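PDB 4O8B: uncharacterized protein from Pseudomonas aeruginosa, which probably binds promoter DNA in a sequence-specific way as a Cro/C1-type helix-turn-helix transcriptional regulator, and controls bacterial motility and biofilm formation through the small RNA rsmZ. Local coordinates for residues M61-C66 with E70-I75; N36-E39 with S44-M47; K7-R12 with M55-P60. One frame throughout, in Å; residues are numbered along the deposited sequence.

Interaction 1. Residues M61-C66 with E70-I75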
loop_
_atom_site.group_PDB
_atom_site.type_symbol
_atom_site.label_atom_id
_atom_site.label_comp_id
_atom_site.label_asym_id
_atom_site.label_seq_id
_atom_site.Cartn_x
_atom_site.Cartn_y
_atom_site.Cartn_z
ATOM N N MET A 61 -3.759 -1.052 5.012
ATOM C CA MET A 61 -4.293 -0.223 3.939
ATOM C C MET A 61 -3.459 -0.401 2.680
ATOM O O MET A 61 -3.988 -0.406 1.565
ATOM C CB MET A 61 -4.286 1.252 4.357
ATOM C CG MET A 61 -4.414 2.218 3.190
ATOM S SD MET A 61 -4.315 3.938 3.699
ATOM C CE MET A 61 -6.011 4.266 4.117
ATOM N N ALA A 62 -2.147 -0.551 2.869
ATOM C CA ALA A 62 -1.227 -0.724 1.754
ATOM C C ALA A 62 -1.620 -1.906 0.867
ATOM O O ALA A 62 -1.519 -1.828 -0.355
ATOM C CB ALA A 62 0.191 -0.921 2.282
ATOM N N TYR A 63 -2.062 -2.993 1.493
ATOM C CA TYR A 63 -2.466 -4.182 0.760
ATOM C C TYR A 63 -3.515 -3.849 -0.301
ATOM O O TYR A 63 -3.412 -4.286 -1.452
ATOM C CB TYR A 63 -3.035 -5.230 1.717
ATOM C CG TYR A 63 -3.608 -6.443 1.023
ATOM C CD1 TYR A 63 -2.782 -7.327 0.331
ATOM C CD2 TYR A 63 -4.987 -6.674 1.002
ATOM C CE1 TYR A 63 -3.311 -8.441 -0.332
ATOM C CE2 TYR A 63 -5.525 -7.779 0.346
ATOM C CZ TYR A 63 -4.682 -8.645 -0.336
ATOM O OH TYR A 63 -5.204 -9.731 -0.994
ATOM N N LEU A 64 -4.521 -3.083 0.103
ATOM C CA LEU A 64 -5.605 -2.692 -0.800
ATOM C C LEU A 64 -5.115 -1.797 -1.934
ATOM O O LEU A 64 -5.849 -1.524 -2.883
ATOM C CB LEU A 64 -6.696 -1.980 -0.005
ATOM C CG LEU A 64 -7.290 -2.807 1.145
ATOM C CD1 LEU A 64 -8.109 -1.915 2.063
ATOM C CD2 LEU A 64 -8.141 -3.929 0.580
ATOM N N TYR A 65 -3.864 -1.357 -1.835
ATOM C CA TYR A 65 -3.256 -0.497 -2.852
ATOM C C TYR A 65 -1.965 -1.116 -3.377
ATOM O O TYR A 65 -1.075 -0.406 -3.846
ATOM C CB TYR A 65 -2.958 0.886 -2.266
ATOM C CG TYR A 65 -4.169 1.777 -2.114
ATOM C CD1 TYR A 65 -4.702 2.460 -3.212
ATOM C CD2 TYR A 65 -4.795 1.930 -0.875
ATOM C CE1 TYR A 65 -5.813 3.285 -3.075
ATOM C CE2 TYR A 65 -5.916 2.753 -0.730
ATOM C CZ TYR A 65 -6.420 3.420 -1.834
ATOM O OH TYR A 65 -7.524 4.229 -1.689
ATOM N N CYS A 66 -1.867 -2.439 -3.297
ATOM C CA CYS A 66 -0.684 -3.159 -3.762
ATOM C C CYS A 66 -0.966 -3.937 -5.043
ATOM O O CYS A 66 -1.390 -5.088 -4.996
ATOM C CB CYS A 66 -0.195 -4.113 -2.672
ATOM S SG CYS A 66 1.086 -5.255 -3.225
ATOM N N GLU A 70 2.929 -10.396 -5.914
ATOM C CA GLU A 70 3.920 -10.956 -4.996
ATOM C C GLU A 70 4.067 -10.141 -3.716
ATOM O O GLU A 70 4.050 -10.693 -2.618
ATOM C CB GLU A 70 5.296 -11.070 -5.670
ATOM C CG GLU A 70 5.547 -12.396 -6.373
ATOM C CD GLU A 70 7.031 -12.713 -6.472
ATOM O OE1 GLU A 70 7.703 -12.755 -5.409
ATOM O OE2 GLU A 70 7.526 -12.928 -7.599
ATOM N N LEU A 71 4.216 -8.830 -3.865
ATOM C CA LEU A 71 4.378 -7.953 -2.710
ATOM C C LEU A 71 3.166 -7.999 -1.784
ATOM O O LEU A 71 3.309 -8.152 -0.568
ATOM C CB LEU A 71 4.622 -6.509 -3.167
ATOM C CG LEU A 71 5.093 -5.555 -2.069
ATOM C CD1 LEU A 71 6.306 -6.150 -1.368
ATOM C CD2 LEU A 71 5.439 -4.204 -2.670
ATOM N N ALA A 72 1.982 -7.863 -2.362
ATOM C CA ALA A 72 0.745 -7.895 -1.582
ATOM C C ALA A 72 0.723 -9.122 -0.685
ATOM O O ALA A 72 0.497 -9.015 0.525
ATOM C CB ALA A 72 -0.461 -7.918 -2.521
ATOM N N GLU A 73 0.967 -10.283 -1.284
ATOM C CA GLU A 73 0.976 -11.532 -0.536
ATOM C C GLU A 73 1.947 -11.435 0.635
ATOM O O GLU A 73 1.681 -11.950 1.716
ATOM C CB GLU A 73 1.384 -12.681 -1.469
ATOM C CG GLU A 73 0.919 -14.051 -1.002
ATOM C CD GLU A 73 -0.551 -14.053 -0.614
ATOM O OE1 GLU A 73 -1.383 -13.561 -1.405
ATOM O OE2 GLU A 73 -0.873 -14.552 0.491
ATOM N N LEU A 74 3.074 -10.759 0.406
ATOM C CA LEU A 74 4.090 -10.594 1.443
ATOM C C LEU A 74 3.624 -9.602 2.507
ATOM O O LEU A 74 3.909 -9.774 3.693
ATOM C CB LEU A 74 5.401 -10.106 0.822
ATOM C CG LEU A 74 6.679 -10.753 1.355
ATOM C CD1 LEU A 74 6.755 -12.194 0.862
ATOM C CD2 LEU A 74 7.896 -9.975 0.881
ATOM N N ILE A 75 2.907 -8.570 2.073
ATOM C CA ILE A 75 2.409 -7.543 2.986
ATOM C C ILE A 75 1.405 -8.119 3.991
ATOM O O ILE A 75 1.293 -7.621 5.114
ATOM C CB ILE A 75 1.725 -6.383 2.223
ATOM C CG1 ILE A 75 2.746 -5.683 1.330
ATOM C CG2 ILE A 75 1.108 -5.400 3.206
ATOM C CD1 ILE A 75 2.227 -4.407 0.687
#
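With SG swung anti to the backbone N (chi1 170°), C66 reaches toward A72 and L71 on the segment 70-75 of helix 69-79, and a matching turn in Y63 (chi1 174°) lays its ring alongside the same helix. The ring approaches A72 obliquely, with the A72 methyl CB 3.6 Å from CE1 of Y63. On its other flank that methyl faces the thiol of C66. The modelled separation of this sulfur from the A72 backbone is doubtfully short, so no hydrogen bond is read from it. A little further out, SG of C66 lies 3.8 Å from CB of L71. One turn along the helix, I75 sends CD1 to within 4.2 Å of CB of C66 and 4.3 Å of CB of A62, while its CG2 branch lies 4.4 Å from CB of Y63. Alanine suits the centre because its single methyl lets ring and thiol come close to the helix; isoleucine suits the next turn because its two branches serve different partners. The turn 61-66 lies on the connection from helix 47-57 to helix 69-79, and I75 packs on I75 of the second subunit, so this layer backs onto the dimer interface. No hydrogen bond crosses between the segments: their union rests on apolar contact, with backbone bonds from Y65 N to A62 O and C66 N to Y63 O fixing the turn's shape.

Interaction 2. Residues N36-E39 with S44-M47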
loop_
_atom_site.group_PDB
_atom_site.type_symbol
_atom_site.label_atom_id
_atom_site.label_comp_id
_atom_site.label_asym_id
_atom_site.label_seq_id
_atom_site.Cartn_x
_atom_site.Cartn_y
_atom_site.Cartn_z
ATOM N N ASN A 36 -20.053 -3.364 -4.324
ATOM C CA ASN A 36 -19.768 -3.900 -5.646
ATOM C C ASN A 36 -19.114 -2.843 -6.523
ATOM O O ASN A 36 -18.201 -3.140 -7.290
ATOM C CB ASN A 36 -21.056 -4.411 -6.305
ATOM C CG ASN A 36 -20.783 -5.486 -7.338
ATOM O OD1 ASN A 36 -20.121 -6.487 -7.046
ATOM N ND2 ASN A 36 -21.298 -5.294 -8.551
ATOM N N GLN A 37 -19.583 -1.602 -6.408
ATOM C CA GLN A 37 -19.011 -0.507 -7.191
ATOM C C GLN A 37 -17.534 -0.345 -6.839
ATOM O O GLN A 37 -16.705 -0.101 -7.714
ATOM C CB GLN A 37 -19.755 0.798 -6.911
ATOM C CG GLN A 37 -21.155 0.863 -7.509
ATOM C CD GLN A 37 -21.140 0.806 -9.027
ATOM O OE1 GLN A 37 -20.675 -0.167 -9.625
ATOM N NE2 GLN A 37 -21.658 1.849 -9.664
ATOM N N TYR A 38 -17.208 -0.482 -5.553
ATOM C CA TYR A 38 -15.831 -0.358 -5.108
ATOM C C TYR A 38 -14.978 -1.503 -5.651
ATOM O O TYR A 38 -13.911 -1.279 -6.231
ATOM C CB TYR A 38 -15.737 -0.367 -3.578
ATOM C CG TYR A 38 -16.137 0.921 -2.891
ATOM C CD1 TYR A 38 -15.998 2.156 -3.530
ATOM C CD2 TYR A 38 -16.609 0.910 -1.578
ATOM C CE1 TYR A 38 -16.295 3.347 -2.872
ATOM C CE2 TYR A 38 -16.907 2.099 -0.907
ATOM C CZ TYR A 38 -16.761 3.309 -1.562
ATOM O OH TYR A 38 -17.047 4.481 -0.902
ATOM N N GLU A 39 -15.456 -2.730 -5.456
ATOM C CA GLU A 39 -14.737 -3.914 -5.910
ATOM C C GLU A 39 -14.635 -3.981 -7.429
ATOM O O GLU A 39 -13.782 -4.683 -7.973
ATOM C CB GLU A 39 -15.423 -5.173 -5.381
ATOM C CG GLU A 39 -15.544 -5.203 -3.866
ATOM C CD GLU A 39 -16.039 -6.534 -3.349
ATOM O OE1 GLU A 39 -15.906 -6.784 -2.132
ATOM O OE2 GLU A 39 -16.573 -7.335 -4.150
ATOM N N SER A 44 -14.422 4.905 -6.323
ATOM C CA SER A 44 -13.173 4.943 -5.565
ATOM C C SER A 44 -13.362 5.438 -4.139
ATOM O O SER A 44 -13.790 6.568 -3.908
ATOM C CB SER A 44 -12.157 5.833 -6.280
ATOM O OG SER A 44 -11.844 5.317 -7.563
ATOM N N PRO A 45 -13.042 4.583 -3.152
ATOM C CA PRO A 45 -13.177 4.946 -1.732
ATOM C C PRO A 45 -12.101 5.946 -1.311
ATOM O O PRO A 45 -10.908 5.693 -1.478
ATOM C CB PRO A 45 -13.033 3.605 -1.025
ATOM C CG PRO A 45 -12.077 2.870 -1.914
ATOM C CD PRO A 45 -12.605 3.185 -3.293
ATOM N N ASN A 46 -12.531 7.090 -0.772
ATOM C CA ASN A 46 -11.592 8.112 -0.337
ATOM C C ASN A 46 -10.760 7.609 0.840
ATOM O O ASN A 46 -11.099 6.607 1.466
ATOM C CB ASN A 46 -12.332 9.394 0.063
ATOM C CG ASN A 46 -13.281 9.181 1.226
ATOM O OD1 ASN A 46 -12.996 8.408 2.140
ATOM N ND2 ASN A 46 -14.405 9.889 1.210
ATOM N N MET A 47 -9.671 8.310 1.136
ATOM C CA MET A 47 -8.794 7.929 2.240
ATOM C C MET A 47 -9.533 7.589 3.534
ATOM O O MET A 47 -9.223 6.587 4.180
ATOM C CB MET A 47 -7.756 9.022 2.506
ATOM C CG MET A 47 -6.590 9.016 1.522
ATOM S SD MET A 47 -5.811 7.388 1.370
ATOM C CE MET A 47 -4.366 7.611 2.418
HETATM O O HOH W 1 -15.365 7.057 -0.224
#
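Y38 and P45 make the tight part of this contact, a CH-pi interaction in which CB of the pyrrolidine ring sits off-centre over one face of the phenol. CB of P45 stands 3.9 Å from the centroid of the Y38 ring, 19° off its normal. At the same ring's CD1-CE1 side, CD of P45 comes to 3.6 Å from CD1 of Y38, and N of P45 to 3.5 Å from CE1. Having CG anti to the carbonyl carbon (chi1 -77°) carries the tyrosine ring out from the helix to meet the loop. Proline is apt here, since its compact, restrained ring sets CB and CD on the same face of the tyrosine. The looser side is polar: a water lies 3.2 Å from OH of Y38 and accepts a hydrogen bond from N of N46 at 2.9 Å, joining the segments indirectly. S44 turns its exposed side chain away and meets the ring through its carbonyl carbon. N46 is the N-cap of the next helix, its OD1 accepting from N of T49. Y38 also touches L6 and T49, so in this Cro/C1-type helix-turn-helix fold the contact fastens the end of helix 28-39 to the start of helix 47-57, beside helix 3-13.

Interaction 3. Residues K7-R12 with M55-P60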
loop_
_atom_site.group_PDB
_atom_site.type_symbol
_atom_site.label_atom_id
_atom_site.label_comp_id
_atom_site.label_asym_id
_atom_site.label_seq_id
_atom_site.Cartn_x
_atom_site.Cartn_y
_atom_site.Cartn_z
ATOM N N LYS A 7 -11.765 -7.357 -2.702
ATOM C CA LYS A 7 -12.567 -8.569 -2.758
ATOM C C LYS A 7 -11.835 -9.701 -2.045
ATOM O O LYS A 7 -12.432 -10.448 -1.259
ATOM C CB LYS A 7 -12.835 -8.968 -4.216
ATOM C CG LYS A 7 -13.924 -10.026 -4.378
ATOM C CD LYS A 7 -14.091 -10.444 -5.836
ATOM C CE LYS A 7 -14.588 -9.297 -6.707
ATOM N NZ LYS A 7 -15.978 -8.878 -6.348
ATOM N N ALA A 8 -10.540 -9.824 -2.321
ATOM C CA ALA A 8 -9.712 -10.862 -1.712
ATOM C C ALA A 8 -9.664 -10.697 -0.200
ATOM O O ALA A 8 -9.603 -11.678 0.538
ATOM C CB ALA A 8 -8.307 -10.806 -2.291
ATOM N N ALA A 9 -9.690 -9.443 0.260
ATOM C CA ALA A 9 -9.638 -9.148 1.683
ATOM C C ALA A 9 -10.986 -9.397 2.348
ATOM O O ALA A 9 -11.049 -9.666 3.551
ATOM C CB ALA A 9 -9.209 -7.705 1.893
ATOM N N ARG A 10 -12.068 -9.303 1.572
ATOM C CA ARG A 10 -13.403 -9.530 2.097
ATOM C C ARG A 10 -13.696 -11.016 2.194
ATOM O O ARG A 10 -14.444 -11.455 3.073
ATOM C CB ARG A 10 -14.444 -8.838 1.213
ATOM C CG ARG A 10 -15.878 -9.244 1.519
ATOM C CD ARG A 10 -16.884 -8.353 0.805
ATOM N NE ARG A 10 -16.936 -8.592 -0.639
ATOM C CZ ARG A 10 -17.347 -9.733 -1.194
ATOM N NH1 ARG A 10 -17.737 -10.751 -0.433
ATOM N NH2 ARG A 10 -17.369 -9.852 -2.516
ATOM N N ILE A 11 -13.115 -11.790 1.287
ATOM C CA ILE A 11 -13.308 -13.234 1.281
ATOM C C ILE A 11 -12.515 -13.874 2.414
ATOM O O ILE A 11 -12.993 -14.790 3.080
ATOM C CB ILE A 11 -12.859 -13.863 -0.060
ATOM C CG1 ILE A 11 -13.791 -13.417 -1.186
ATOM C CG2 ILE A 11 -12.847 -15.380 0.055
ATOM C CD1 ILE A 11 -13.396 -13.945 -2.552
ATOM N N ARG A 12 -11.294 -13.382 2.627
ATOM C CA ARG A 12 -10.439 -13.911 3.684
ATOM C C ARG A 12 -11.055 -13.657 5.052
ATOM O O ARG A 12 -10.932 -14.479 5.958
ATOM C CB ARG A 12 -9.052 -13.266 3.613
ATOM C CG ARG A 12 -8.114 -13.696 4.744
ATOM C CD ARG A 12 -6.824 -12.895 4.746
ATOM N NE ARG A 12 -5.915 -13.270 3.656
ATOM C CZ ARG A 12 -5.194 -14.390 3.631
ATOM N NH1 ARG A 12 -5.268 -15.255 4.636
ATOM N NH2 ARG A 12 -4.398 -14.642 2.606
ATOM N N MET A 55 -9.359 -1.309 8.520
ATOM C CA MET A 55 -9.563 -1.662 9.920
ATOM C C MET A 55 -10.512 -2.848 10.041
ATOM O O MET A 55 -10.203 -3.837 10.702
ATOM C CB MET A 55 -10.138 -0.461 10.679
ATOM C CG MET A 55 -10.086 -0.595 12.190
ATOM S SD MET A 55 -8.392 -0.789 12.795
ATOM C CE MET A 55 -7.711 0.819 12.387
ATOM N N VAL A 56 -11.675 -2.742 9.393
ATOM C CA VAL A 56 -12.673 -3.802 9.428
ATOM C C VAL A 56 -12.137 -5.098 8.839
ATOM O O VAL A 56 -12.198 -6.151 9.480
ATOM C CB VAL A 56 -13.943 -3.395 8.651
ATOM C CG1 VAL A 56 -14.949 -4.533 8.658
ATOM C CG2 VAL A 56 -14.548 -2.145 9.269
ATOM N N LEU A 57 -11.613 -5.025 7.619
ATOM C CA LEU A 57 -11.066 -6.201 6.944
ATOM C C LEU A 57 -9.854 -6.775 7.669
ATOM O O LEU A 57 -9.450 -7.907 7.405
ATOM C CB LEU A 57 -10.695 -5.861 5.498
ATOM C CG LEU A 57 -11.808 -5.977 4.455
ATOM C CD1 LEU A 57 -11.317 -5.419 3.128
ATOM C CD2 LEU A 57 -12.215 -7.431 4.310
ATOM N N GLN A 58 -9.277 -5.988 8.571
ATOM C CA GLN A 58 -8.110 -6.431 9.330
ATOM C C GLN A 58 -6.873 -6.613 8.461
ATOM O O GLN A 58 -6.051 -7.501 8.712
ATOM C CB GLN A 58 -8.415 -7.740 10.057
ATOM C CG GLN A 58 -9.218 -7.587 11.341
ATOM C CD GLN A 58 -8.391 -7.027 12.478
ATOM O OE1 GLN A 58 -8.023 -5.849 12.488
ATOM N NE2 GLN A 58 -8.076 -7.886 13.449
ATOM N N VAL A 59 -6.735 -5.775 7.436
ATOM C CA VAL A 59 -5.580 -5.841 6.547
ATOM C C VAL A 59 -4.967 -4.461 6.389
ATOM O O VAL A 59 -5.671 -3.446 6.453
ATOM C CB VAL A 59 -5.959 -6.378 5.146
ATOM C CG1 VAL A 59 -6.231 -7.867 5.218
ATOM C CG2 VAL A 59 -7.187 -5.636 4.626
ATOM N N PRO A 60 -3.640 -4.392 6.190
ATOM C CA PRO A 60 -2.958 -3.105 6.017
ATOM C C PRO A 60 -3.530 -2.344 4.827
ATOM O O PRO A 60 -3.759 -2.923 3.769
ATOM C CB PRO A 60 -1.507 -3.516 5.793
ATOM C CG PRO A 60 -1.394 -4.777 6.580
ATOM C CD PRO A 60 -2.669 -5.495 6.218
HETATM O O HOH W 2 -9.346 -9.732 5.586
#
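Apolar contact between A9 and L57 forms the heart of this buried meeting of helix 3-13, first of the Cro/C1-type helix-turn-helix fold, with the end of helix 47-57. CB of A9 lies 3.3 Å from CD1 of L57, tighter than usual for two carbons. The other branch, CD2, reaches the backbone of R10 near its CA and lies 4.1 Å from its CB; its still closer approach to the A9 carbonyl is doubtful. V59 adds CG2 at 4.0 Å from CB of A9. Alanine fits because a bare methyl lets the two backbones approach, the CA atoms of A9 and L57 being 6.2 Å apart, while the forked leucine spreads over A9 and R10.

The polar link is a bridging water, which donates to O of A9 at 2.7 Å and to O of L57 at 2.6 Å. A Schellman motif ends the helix after L57, with Q58 as C-prime residue, whose positive phi of 67° turns the chain so that V59 can face A9. E39 and the Y15 carbonyl engage the guanidinium of R10.

With both protons committed, the water serves one carbonyl within helix 3-13 and another ending helix 47-57, while apolar groups supply the rest of the contact.

From the N terminus, helix 3-13 supplies the first half of interaction 3, whose loop closes only when the chain reaches 55-60 after helices 17-22, 28-39 and most of 47-57. Interaction 2 lies wholly within that long excursion, closing the short connection between helices 28-39 and 47-57. Interaction 1 follows in series, folding 61-66 against helix 69-79. None of the loops cross. Interactions 2 and 3 are joined by salt bridges, E39 OE1 with R10 NE at 2.6 Å and E39 OE2 with K7 NZ at 2.8 Å. Interactions 1 and 3 meet where Y63 packs on A8 and A9, so Y63 stands between helix 3-13 and helix 69-79.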